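Long-range contacts in UDP-N-acetylglucosamine 4-epimerase (Bacillus cereus, PDB 3M2P), which probably interconverts UDP-N-acetylglucosamine and its C4 epimer, as a nucleotide-binding member of the NAD(P)-dependent epimerase/dehydratase family: residues Leu189-Ser193 / Pro254-Glu258; Tyr211-Gln215 / Leu273-Ser277. The contacts are given in a common frame with arbitrary orientation. Residues are numbered along the deposited sequence.

How the contacts relate
From the N terminus the chain first builds most of the Rossmann-type sheet, then leaves it for helix 173-182 and strand 187-189, whose end begins contact 1. It returns through strand 197-201 and helix 202-212, where 211-215 opens contact 2, and passes on through strand 249-251 to the loop segment 254-258, which closes contact 1. Helix 268-273 leads to 273-277, which closes contact 2. The two loops therefore cross, the segments alternating along the chain. Contact 1 joins two surface loops beyond the small parallel pair 187-189/249-251; contact 2 packs a helix end of the nucleotide-binding fold against the turn after helix 268-273. Their centres lie about 39 Å apart, on opposite sides of the chain's centre.

Contact 1: residues Leu189-Ser193 / Pro254-Glu258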
loop_
_atom_site.group_PDB
_atom_site.type_symbol
_atom_site.label_atom_id
_atom_site.label_comp_id
_atom_site.label_asym_id
_atom_site.label_seq_id
_atom_site.Cartn_x
_atom_site.Cartn_y
_atom_site.Cartn_z
ATOM N N LEU A 189 -23.292 -11.281 20.929
ATOM C CA LEU A 189 -22.529 -11.474 19.710
ATOM C C LEU A 189 -23.543 -11.658 18.613
ATOM O O LEU A 189 -24.391 -12.530 18.731
ATOM C CB LEU A 189 -21.672 -12.735 19.819
ATOM C CG LEU A 189 -20.474 -12.754 20.780
ATOM C CD1 LEU A 189 -20.016 -14.169 20.998
ATOM C CD2 LEU A 189 -19.321 -11.911 20.271
ATOM N N HIS A 190 -23.478 -10.856 17.554
ATOM C CA HIS A 190 -24.467 -10.962 16.482
ATOM C C HIS A 190 -24.761 -12.408 16.107
ATOM O O HIS A 190 -25.915 -12.827 16.058
ATOM C CB HIS A 190 -24.048 -10.199 15.222
ATOM C CG HIS A 190 -25.094 -10.211 14.148
ATOM N ND1 HIS A 190 -25.030 -11.045 13.051
ATOM C CD2 HIS A 190 -26.252 -9.518 14.025
ATOM C CE1 HIS A 190 -26.095 -10.857 12.293
ATOM N NE2 HIS A 190 -26.851 -9.936 12.862
ATOM N N ALA A 191 -23.706 -13.154 15.817
ATOM C CA ALA A 191 -23.808 -14.595 15.618
ATOM C C ALA A 191 -22.520 -15.246 16.120
ATOM O O ALA A 191 -21.622 -14.556 16.593
ATOM C CB ALA A 191 -24.050 -14.923 14.155
ATOM N N ASN A 192 -22.436 -16.569 16.041
ATOM C CA ASN A 192 -21.196 -17.254 16.376
ATOM C C ASN A 192 -20.224 -17.215 15.216
ATOM O O ASN A 192 -20.632 -17.207 14.059
ATOM C CB ASN A 192 -21.470 -18.701 16.753
ATOM C CG ASN A 192 -21.595 -18.892 18.236
ATOM O OD1 ASN A 192 -20.779 -18.379 19.017
ATOM N ND2 ASN A 192 -22.615 -19.642 18.645
ATOM N N SER A 193 -18.936 -17.191 15.522
ATOM C CA SER A 193 -17.937 -17.150 14.468
ATOM C C SER A 193 -16.773 -18.035 14.814
ATOM O O SER A 193 -16.436 -18.211 15.981
ATOM C CB SER A 193 -17.445 -15.720 14.208
ATOM O OG SER A 193 -16.964 -15.580 12.876
ATOM N N PRO A 254 -28.793 -17.372 15.240
ATOM C CA PRO A 254 -28.187 -18.684 14.973
ATOM C C PRO A 254 -27.288 -18.622 13.747
ATOM O O PRO A 254 -27.331 -17.627 13.023
ATOM C CB PRO A 254 -29.402 -19.582 14.700
ATOM C CG PRO A 254 -30.563 -18.849 15.307
ATOM C CD PRO A 254 -30.256 -17.404 15.079
ATOM N N ASN A 255 -26.499 -19.672 13.532
ATOM C CA ASN A 255 -25.582 -19.783 12.392
ATOM C C ASN A 255 -24.295 -18.985 12.538
ATOM O O ASN A 255 -23.963 -18.492 13.621
ATOM C CB ASN A 255 -26.254 -19.382 11.078
ATOM C CG ASN A 255 -27.617 -19.994 10.915
ATOM O OD1 ASN A 255 -27.817 -21.176 11.196
ATOM N ND2 ASN A 255 -28.573 -19.187 10.457
ATOM N N ALA A 256 -23.588 -18.869 11.414
ATOM C CA ALA A 256 -22.332 -18.129 11.319
ATOM C C ALA A 256 -22.550 -16.638 11.036
ATOM O O ALA A 256 -23.381 -16.272 10.206
ATOM C CB ALA A 256 -21.461 -18.741 10.239
ATOM N N ASN A 257 -21.794 -15.794 11.738
ATOM C CA ASN A 257 -21.773 -14.347 11.501
ATOM C C ASN A 257 -21.420 -14.024 10.050
ATOM O O ASN A 257 -22.231 -13.442 9.312
ATOM C CB ASN A 257 -20.785 -13.656 12.455
ATOM C CG ASN A 257 -20.976 -12.144 12.515
ATOM O OD1 ASN A 257 -21.286 -11.509 11.512
ATOM N ND2 ASN A 257 -20.787 -11.566 13.695
ATOM N N GLU A 258 -20.210 -14.408 9.652
ATOM C CA GLU A 258 -19.754 -14.233 8.271
ATOM C C GLU A 258 -19.419 -12.778 7.908
ATOM O O GLU A 258 -19.018 -12.488 6.779
ATOM C CB GLU A 258 -20.752 -14.837 7.271
ATOM C CG GLU A 258 -20.532 -16.324 7.007
ATOM C CD GLU A 258 -21.708 -16.977 6.293
ATOM O OE1 GLU A 258 -22.640 -16.237 5.891
ATOM O OE2 GLU A 258 -21.701 -18.225 6.142
#
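Two loops that continue from the small two-stranded parallel sheet 187-189/249-251 meet again here at the protein surface, joined by a single beta bridge between N192 and A256 (CA-CA 5.3 Å). L189 still belongs to the sheet, through backbone hydrogen bonds with L250 and K252. Beyond it the segments diverge in direction, their touching parts running 74° apart, so the pairing stays local and buries just 274 Å². N257 contributes the most surface. Its CA-CB bond points toward 189-193, and its CB packs 3.9 Å from CB of A191, while its ND2 lies 3.9 Å from CB of H190. OD1 of N257 accepts a hydrogen bond from G259 N, closing an Asx turn within its own loop. A191, the buried residue of the contact, faces the other backbone: its CB sits 3.6 Å from N255 O and 3.4 Å from N257 N, a fit that a small side chain allows. N192 supplies the polar link through its main-chain N and O; its exposed side chain leaves CA sideways. Its N gives a weak hydrogen bond to N255 O (3.4 Å, 137°). Its carbonyl does more: N192 O accepts the hydrogen bond from N257 N at 3.0 Å and 160°, and also a CA-H...O contact from A256 CA at 3.4 Å.

Contact 2: residues Tyr211-Gln215 / Leu273-Ser277; sequences YALKQ and LLDFS
This is a partly buried, water-bridged packing contact between the C-terminal end of helix 202-212 and the turn that follows helix 268-273. The backbones come closest at A212 and L274, whose CA atoms are 5.9 Å apart, and 285 Å² is buried. In 211-215 the backbone stays near helical values through K214, with weak hydrogen bonds K214 N to Y211 O (3.3 Å) and Q215 N to A212 O (3.2 Å), and Q215 then departs at phi/psi -90/68. Across from it, L273 keeps helical phi/psi (-74/-44), L274 lies at -91/1, and D275 takes positive phi (43/47), turning the chain into extended F276 and S277. The L274 side chain (chi1 -95°, between wells; chi2 48°, p) packs against 211-215: CD2 meets A212 CB at 3.7 Å and CD1 lies 4.3 Å from Q215 CG. This apolar layer continues into the Rossmann-type fold of the epimerase/dehydratase family, where L274 touches F222 and F276 touches I224 of strand 220-224. Y211, chi1 m and chi2 54°, lays its ring along the turn, CD2 3.5 Å from L274 O, which sits at the ring edge, and 3.4 Å from D275 O; K207 makes a cation-pi contact with the same ring. Q215, m at chi1 and chi2, points its CA-CB bond toward 273-277, and its NE2 lies 4.0 Å from L273 O. One water donates to Y211 O and L274 O, both at 3.0 Å, and accepts from Q215 NE2 at 3.1 Å.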
loop_
_atom_site.group_PDB
_atom_site.type_symbol
_atom_site.label_atom_id
_atom_site.label_comp_id
_atom_site.label_asym_id
_atom_site.label_seq_id
_atom_site.Cartn_x
_atom_site.Cartn_y
_atom_site.Cartn_z
ATOM N N TYR A 211 12.040 -2.036 22.383
ATOM C CA TYR A 211 13.038 -3.020 21.960
ATOM C C TYR A 211 13.537 -2.801 20.547
ATOM O O TYR A 211 14.663 -3.170 20.220
ATOM C CB TYR A 211 12.489 -4.437 22.083
ATOM C CG TYR A 211 12.563 -4.962 23.481
ATOM C CD1 TYR A 211 12.009 -4.241 24.531
ATOM C CD2 TYR A 211 13.188 -6.169 23.765
ATOM C CE1 TYR A 211 12.061 -4.711 25.833
ATOM C CE2 TYR A 211 13.251 -6.651 25.073
ATOM C CZ TYR A 211 12.683 -5.912 26.102
ATOM O OH TYR A 211 12.728 -6.354 27.403
ATOM N N ALA A 212 12.683 -2.228 19.705
ATOM C CA ALA A 212 13.046 -1.926 18.326
ATOM C C ALA A 212 13.914 -0.680 18.328
ATOM O O ALA A 212 14.781 -0.508 17.475
ATOM C CB ALA A 212 11.793 -1.716 17.471
ATOM N N LEU A 213 13.673 0.195 19.296
ATOM C CA LEU A 213 14.471 1.399 19.434
ATOM C C LEU A 213 15.878 1.043 19.925
ATOM O O LEU A 213 16.780 1.886 19.929
ATOM C CB LEU A 213 13.787 2.382 20.388
ATOM C CG LEU A 213 12.747 3.311 19.770
ATOM C CD1 LEU A 213 11.965 4.029 20.855
ATOM C CD2 LEU A 213 13.402 4.297 18.829
ATOM N N LYS A 214 16.052 -0.212 20.335
ATOM C CA LYS A 214 17.333 -0.711 20.812
ATOM C C LYS A 214 18.236 -1.056 19.642
ATOM O O LYS A 214 19.457 -0.929 19.740
ATOM C CB LYS A 214 17.138 -1.943 21.701
ATOM C CG LYS A 214 16.675 -1.606 23.099
ATOM C CD LYS A 214 16.314 -2.828 23.926
ATOM C CE LYS A 214 16.056 -2.381 25.371
ATOM N NZ LYS A 214 15.179 -3.283 26.176
ATOM N N GLN A 215 17.634 -1.503 18.539
ATOM C CA GLN A 215 18.395 -1.817 17.335
ATOM C C GLN A 215 18.498 -0.580 16.452
ATOM O O GLN A 215 17.945 -0.538 15.353
ATOM C CB GLN A 215 17.764 -2.973 16.561
ATOM C CG GLN A 215 17.395 -4.172 17.414
ATOM C CD GLN A 215 18.571 -4.766 18.153
ATOM O OE1 GLN A 215 19.690 -4.788 17.650
ATOM N NE2 GLN A 215 18.320 -5.258 19.354
ATOM N N LEU A 273 15.298 -11.277 16.056
ATOM C CA LEU A 273 16.030 -10.029 15.797
ATOM C C LEU A 273 15.793 -8.944 16.838
ATOM O O LEU A 273 16.733 -8.275 17.269
ATOM C CB LEU A 273 15.742 -9.458 14.408
ATOM C CG LEU A 273 16.323 -10.233 13.227
ATOM C CD1 LEU A 273 17.200 -11.382 13.719
ATOM C CD2 LEU A 273 15.216 -10.771 12.356
ATOM N N LEU A 274 14.544 -8.754 17.239
ATOM C CA LEU A 274 14.246 -7.734 18.237
ATOM C C LEU A 274 14.295 -8.291 19.659
ATOM O O LEU A 274 14.067 -7.552 20.620
ATOM C CB LEU A 274 12.893 -7.067 17.955
ATOM C CG LEU A 274 12.894 -5.764 17.149
ATOM C CD1 LEU A 274 13.751 -5.844 15.888
ATOM C CD2 LEU A 274 11.483 -5.354 16.810
ATOM N N ASP A 275 14.621 -9.577 19.791
ATOM C CA ASP A 275 14.573 -10.262 21.086
ATOM C C ASP A 275 13.289 -9.856 21.810
ATOM O O ASP A 275 13.321 -9.492 22.983
ATOM C CB ASP A 275 15.799 -9.929 21.969
ATOM C CG ASP A 275 17.150 -10.089 21.235
ATOM O OD1 ASP A 275 17.477 -11.218 20.779
ATOM O OD2 ASP A 275 17.897 -9.080 21.142
ATOM N N PHE A 276 12.162 -9.892 21.103
ATOM C CA PHE A 276 10.906 -9.383 21.657
ATOM C C PHE A 276 9.847 -10.451 21.947
ATOM O O PHE A 276 9.565 -11.317 21.116
ATOM C CB PHE A 276 10.286 -8.297 20.765
ATOM C CG PHE A 276 8.858 -7.984 21.124
ATOM C CD1 PHE A 276 8.563 -7.189 22.224
ATOM C CD2 PHE A 276 7.805 -8.521 20.393
ATOM C CE1 PHE A 276 7.250 -6.917 22.575
ATOM C CE2 PHE A 276 6.488 -8.247 20.739
ATOM C CZ PHE A 276 6.215 -7.447 21.832
ATOM N N SER A 277 9.243 -10.371 23.123
ATOM C CA SER A 277 8.110 -11.216 23.416
ATOM C C SER A 277 7.168 -10.437 24.323
ATOM O O SER A 277 7.600 -9.527 25.026
ATOM C CB SER A 277 8.570 -12.515 24.073
ATOM O OG SER A 277 9.259 -12.257 25.291
HETATM O O HOH W 1 16.063 -5.481 21.436
#